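Local coordinates for acyl-CoA dehydrogenase (PDB 3NF4), which binds flavin-adenine dinucleotide and, as its family implies, probably oxidises acyl-CoA thioesters to the 2,3-enoyl-CoA, at residues D36-D40 with R356-Y360; R90-V94 with L212-P216. All coordinates share one frame; numbering follows the deposited sequence.

Contact 1: residues D36-D40 with R356-Y360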
loop_
_atom_site.group_PDB
_atom_site.type_symbol
_atom_site.label_atom_id
_atom_site.label_comp_id
_atom_site.label_asym_id
_atom_site.label_seq_id
_atom_site.Cartn_x
_atom_site.Cartn_y
_atom_site.Cartn_z
ATOM N N ASP A 36 34.460 4.840 0.861
ATOM C CA ASP A 36 34.083 3.880 -0.194
ATOM C C ASP A 36 34.996 2.651 -0.425
ATOM O O ASP A 36 34.482 1.568 -0.695
ATOM C CB ASP A 36 33.854 4.614 -1.519
ATOM C CG ASP A 36 33.339 3.691 -2.631
ATOM O OD1 ASP A 36 34.030 3.552 -3.658
ATOM O OD2 ASP A 36 32.246 3.084 -2.479
ATOM N N PRO A 37 36.341 2.809 -0.340
ATOM C CA PRO A 37 37.205 1.676 -0.694
ATOM C C PRO A 37 37.341 0.591 0.377
ATOM O O PRO A 37 37.814 -0.504 0.062
ATOM C CB PRO A 37 38.589 2.320 -0.919
ATOM C CG PRO A 37 38.377 3.811 -0.908
ATOM C CD PRO A 37 37.128 4.030 -0.082
ATOM N N ILE A 38 36.959 0.904 1.621
ATOM C CA ILE A 38 37.071 -0.013 2.778
ATOM C C ILE A 38 35.723 -0.497 3.373
ATOM O O ILE A 38 35.712 -1.381 4.238
ATOM C CB ILE A 38 37.908 0.627 3.932
ATOM C CG1 ILE A 38 37.310 1.984 4.361
ATOM C CG2 ILE A 38 39.405 0.754 3.542
ATOM C CD1 ILE A 38 37.973 2.612 5.596
ATOM N N VAL A 39 34.601 0.071 2.930
ATOM C CA VAL A 39 33.307 -0.185 3.580
ATOM C C VAL A 39 32.814 -1.648 3.527
ATOM O O VAL A 39 32.331 -2.177 4.552
ATOM C CB VAL A 39 32.194 0.826 3.148
ATOM C CG1 VAL A 39 31.950 0.815 1.629
ATOM C CG2 VAL A 39 30.886 0.567 3.912
ATOM N N ASP A 40 32.937 -2.294 2.365
ATOM C CA ASP A 40 32.472 -3.675 2.192
ATOM C C ASP A 40 33.209 -4.653 3.112
ATOM O O ASP A 40 32.620 -5.581 3.656
ATOM C CB ASP A 40 32.607 -4.134 0.733
ATOM C CG ASP A 40 31.655 -3.388 -0.234
ATOM O OD1 ASP A 40 30.661 -2.746 0.195
ATOM O OD2 ASP A 40 31.904 -3.451 -1.464
ATOM N N ARG A 356 26.147 -5.049 -3.469
ATOM C CA ARG A 356 25.831 -4.290 -2.244
ATOM C C ARG A 356 24.333 -4.243 -1.823
ATOM O O ARG A 356 24.026 -3.990 -0.665
ATOM C CB ARG A 356 26.377 -2.864 -2.390
ATOM C CG ARG A 356 27.895 -2.767 -2.301
ATOM C CD ARG A 356 28.353 -1.303 -2.374
ATOM N NE ARG A 356 29.772 -1.148 -2.038
ATOM C CZ ARG A 356 30.480 -0.025 -2.190
ATOM N NH1 ARG A 356 29.914 1.066 -2.688
ATOM N NH2 ARG A 356 31.765 0.006 -1.856
ATOM N N VAL A 357 23.411 -4.471 -2.758
ATOM C CA VAL A 357 21.974 -4.257 -2.492
ATOM C C VAL A 357 21.377 -5.128 -1.344
ATOM O O VAL A 357 20.454 -4.687 -0.650
ATOM C CB VAL A 357 21.113 -4.307 -3.785
ATOM C CG1 VAL A 357 21.480 -3.146 -4.682
ATOM C CG2 VAL A 357 21.308 -5.639 -4.544
ATOM N N GLU A 358 21.930 -6.328 -1.126
ATOM C CA GLU A 358 21.443 -7.176 -0.025
ATOM C C GLU A 358 21.833 -6.580 1.327
ATOM O O GLU A 358 21.056 -6.658 2.287
ATOM C CB GLU A 358 21.891 -8.634 -0.163
ATOM C CG GLU A 358 23.406 -8.868 0.068
ATOM C CD GLU A 358 23.787 -8.964 1.563
ATOM O OE1 GLU A 358 24.976 -8.697 1.904
ATOM O OE2 GLU A 358 22.879 -9.283 2.376
ATOM N N ARG A 359 23.011 -5.947 1.396
ATOM C CA ARG A 359 23.390 -5.205 2.602
ATOM C C ARG A 359 22.479 -3.970 2.846
ATOM O O ARG A 359 22.072 -3.702 3.993
ATOM C CB ARG A 359 24.872 -4.799 2.540
ATOM C CG ARG A 359 25.319 -3.866 3.684
ATOM C CD ARG A 359 26.886 -3.760 3.854
ATOM N NE ARG A 359 27.586 -3.193 2.682
ATOM C CZ ARG A 359 27.750 -1.891 2.430
ATOM N NH1 ARG A 359 27.272 -0.947 3.241
ATOM N NH2 ARG A 359 28.414 -1.515 1.345
ATOM N N TYR A 360 22.171 -3.220 1.776
ATOM C CA TYR A 360 21.362 -1.984 1.904
ATOM C C TYR A 360 19.975 -2.297 2.479
ATOM O O TYR A 360 19.499 -1.578 3.357
ATOM C CB TYR A 360 21.264 -1.196 0.571
ATOM C CG TYR A 360 22.586 -0.563 0.068
ATOM C CD1 TYR A 360 23.638 -0.266 0.946
ATOM C CD2 TYR A 360 22.764 -0.250 -1.283
ATOM C CE1 TYR A 360 24.833 0.301 0.490
ATOM C CE2 TYR A 360 23.928 0.300 -1.738
ATOM C CZ TYR A 360 24.961 0.585 -0.846
ATOM O OH TYR A 360 26.115 1.164 -1.322
HETATM O O HOH W 1 34.295 -1.224 -0.362
#
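Arg-356 reaches across to Asp-36 and Asp-40 with a chain extended from CG to NE, and its guanidinium stands nearly upright to both carboxylates. On the Asp-36 side the planes are 87° apart, and a single oxygen takes the whole end of the arginine: OD2 of Asp-36 lies 3.1 Å from Arg-356 NH1 and 3.2 Å from Arg-356 NH2, in the guanidinium plane. NH1 meets that oxygen nearly along its C-O axis, while NH2 comes from above the carboxylate plane. Asp-40 meets NE with both oxygens, each through its syn lone pair; the bond to OD2 is the straighter, and OD1, 2.9 Å from Arg-356 NE, lies tilted from the guanidinium plane. The four charged residues make a salt-bridge network tying helix 39-45 and the turn leading into it, in the N-terminal domain, to helix 357-367 and the residue leading into it, in the C-terminal domain. Arg-359, three residues further on, joins from the helix, its chain bent at chi3 (62°), which turns the guanidinium so that NH2 of Arg-359 comes 2.8 Å from Asp-40 OD1. That oxygen therefore serves two arginines, while Glu-363 holds Arg-359 NH1. Val-39 lies against both arginines, its CG1 3.6 Å from Arg-356 NH2. A water accepts from Asp-40 N, donates to Asp-36 O and bonds weakly to Arg-356 NH2.

Contact 2: residues R90-V94 with L212-P216; sequences RWASV and LHAVP
Ser-93 turns its hydroxyl to the backbone of Val-215 in the loop 212-216. With OG anti to the backbone N (chi1 178°), the oxygen points at the loop, where Val-215 N gives it a long, weak but fairly straight hydrogen bond: N of Val-215 is 3.5 Å from Ser-93 OG. The hydroxyl in turn donates to a water, OG of Ser-93 lying 2.7 Å from it, and the water passes its own hydrogens to Leu-212 O and Val-215 O. CG2 of Val-215 packs 3.6 Å from Ser-93 OG. Leu-212 sets its CD1 against the first turn of the helix, 3.8 Å from Ser-93 N and 4.1 Å from Ala-92 CB. Trp-91, the N-cap residue, brings its six-membered ring to the methyl of Ala-214, with CZ2 of Trp-91 3.6 Å from Ala-214 CB. One step out, Glu-43 of helix 39-45 bonds to both segments, accepting from Trp-91 NE1 and from the backbone N of His-213 and Ala-214, which would hold them together. Through Leu-212, which also packs on Tyr-351 of the second subunit, the loop borders the bound FAD. It leads into strand 217-228 of the middle domain, helix 92-104 begins against it, and Glu-363 and Ile-366 of helix 357-367 cover Leu-212.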
loop_
_atom_site.group_PDB
_atom_site.type_symbol
_atom_site.label_atom_id
_atom_site.label_comp_id
_atom_site.label_asym_id
_atom_site.label_seq_id
_atom_site.Cartn_x
_atom_site.Cartn_y
_atom_site.Cartn_z
ATOM N N ARG A 90 27.636 6.499 0.998
ATOM C CA ARG A 90 28.824 5.636 0.987
ATOM C C ARG A 90 28.827 4.648 2.171
ATOM O O ARG A 90 29.113 3.449 1.990
ATOM C CB ARG A 90 30.145 6.454 1.005
ATOM C CG ARG A 90 30.610 7.103 -0.331
ATOM C CD ARG A 90 29.616 8.121 -0.817
ATOM N NE ARG A 90 30.165 8.924 -1.899
ATOM C CZ ARG A 90 29.568 9.986 -2.425
ATOM N NH1 ARG A 90 30.172 10.637 -3.410
ATOM N NH2 ARG A 90 28.380 10.401 -1.979
ATOM N N TRP A 91 28.519 5.134 3.379
ATOM C CA TRP A 91 28.617 4.276 4.581
ATOM C C TRP A 91 27.581 4.636 5.623
ATOM O O TRP A 91 27.832 5.546 6.433
ATOM C CB TRP A 91 30.014 4.402 5.221
ATOM C CG TRP A 91 30.434 3.230 6.101
ATOM C CD1 TRP A 91 29.614 2.326 6.749
ATOM C CD2 TRP A 91 31.784 2.863 6.454
ATOM N NE1 TRP A 91 30.375 1.407 7.437
ATOM C CE2 TRP A 91 31.703 1.719 7.288
ATOM C CE3 TRP A 91 33.048 3.382 6.135
ATOM C CZ2 TRP A 91 32.841 1.086 7.803
ATOM C CZ3 TRP A 91 34.180 2.762 6.653
ATOM C CH2 TRP A 91 34.073 1.623 7.476
ATOM N N ALA A 92 26.456 3.905 5.640
ATOM C CA ALA A 92 25.317 4.267 6.517
ATOM C C ALA A 92 25.676 4.266 8.001
ATOM O O ALA A 92 25.306 5.184 8.737
ATOM C CB ALA A 92 24.076 3.348 6.272
ATOM N N SER A 93 26.385 3.233 8.442
ATOM C CA SER A 93 26.794 3.138 9.845
ATOM C C SER A 93 27.627 4.330 10.337
ATOM O O SER A 93 27.434 4.797 11.435
ATOM C CB SER A 93 27.513 1.816 10.104
ATOM O OG SER A 93 27.933 1.768 11.450
ATOM N N VAL A 94 28.515 4.849 9.493
ATOM C CA VAL A 94 29.323 6.010 9.821
ATOM C C VAL A 94 28.490 7.298 9.938
ATOM O O VAL A 94 28.725 8.148 10.833
ATOM C CB VAL A 94 30.481 6.172 8.789
ATOM C CG1 VAL A 94 31.118 7.574 8.856
ATOM C CG2 VAL A 94 31.549 5.069 9.015
ATOM N N LEU A 212 24.536 -3.026 9.826
ATOM C CA LEU A 212 25.078 -1.782 10.416
ATOM C C LEU A 212 26.148 -2.104 11.466
ATOM O O LEU A 212 26.088 -1.644 12.607
ATOM C CB LEU A 212 23.940 -0.963 11.033
ATOM C CG LEU A 212 23.858 0.564 10.979
ATOM C CD1 LEU A 212 23.423 1.095 9.579
ATOM C CD2 LEU A 212 22.883 1.085 12.103
ATOM N N HIS A 213 27.119 -2.920 11.077
ATOM C CA HIS A 213 27.995 -3.619 12.031
ATOM C C HIS A 213 29.192 -2.819 12.546
ATOM O O HIS A 213 29.639 -3.074 13.675
ATOM C CB HIS A 213 28.554 -4.904 11.418
ATOM C CG HIS A 213 27.514 -5.869 10.935
ATOM N ND1 HIS A 213 26.652 -6.529 11.788
ATOM C CD2 HIS A 213 27.243 -6.335 9.695
ATOM C CE1 HIS A 213 25.874 -7.341 11.090
ATOM N NE2 HIS A 213 26.214 -7.243 9.816
ATOM N N ALA A 214 29.719 -1.888 11.736
ATOM C CA ALA A 214 31.046 -1.310 11.965
ATOM C C ALA A 214 31.242 -0.526 13.279
ATOM O O ALA A 214 32.205 -0.759 13.999
ATOM C CB ALA A 214 31.451 -0.458 10.791
ATOM N N VAL A 215 30.368 0.441 13.539
ATOM C CA VAL A 215 30.374 1.205 14.777
ATOM C C VAL A 215 29.550 0.359 15.776
ATOM O O VAL A 215 28.401 0.029 15.480
ATOM C CB VAL A 215 29.672 2.571 14.567
ATOM C CG1 VAL A 215 29.601 3.360 15.854
ATOM C CG2 VAL A 215 30.366 3.399 13.491
ATOM N N PRO A 216 30.119 0.034 16.959
ATOM C CA PRO A 216 29.418 -0.893 17.856
ATOM C C PRO A 216 28.259 -0.249 18.643
ATOM O O PRO A 216 28.276 0.947 18.918
ATOM C CB PRO A 216 30.530 -1.361 18.812
ATOM C CG PRO A 216 31.502 -0.188 18.873
ATOM C CD PRO A 216 31.294 0.654 17.611
HETATM O O HOH W 2 26.610 0.809 13.631
#

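Contact 2 is nested along the chain inside the loop that contact 1 closes, in the order 36-40, 90-94, 212-216, 356-360, and their centres are 10 Å apart. They meet directly where Val-39 packs on Trp-91, Val-39 CG2 to Trp-91 CG 3.5 Å, with Ile-38 also against that indole. Helix 39-45 and helix 357-367 serve both: Val-39 and Glu-43 come from the first, Arg-359 and Glu-363 from the second. Contact 1 joins N-terminal to C-terminal domain, and contact 2 joins N-terminal to middle domain, so the three domains of the acyl-CoA dehydrogenase fold converge here. The side chain of Leu-212 is about 5 Å from the bound FAD and that of Arg-359 about 14 Å, so contact 2 borders the cofactor and contact 1 lies farther out.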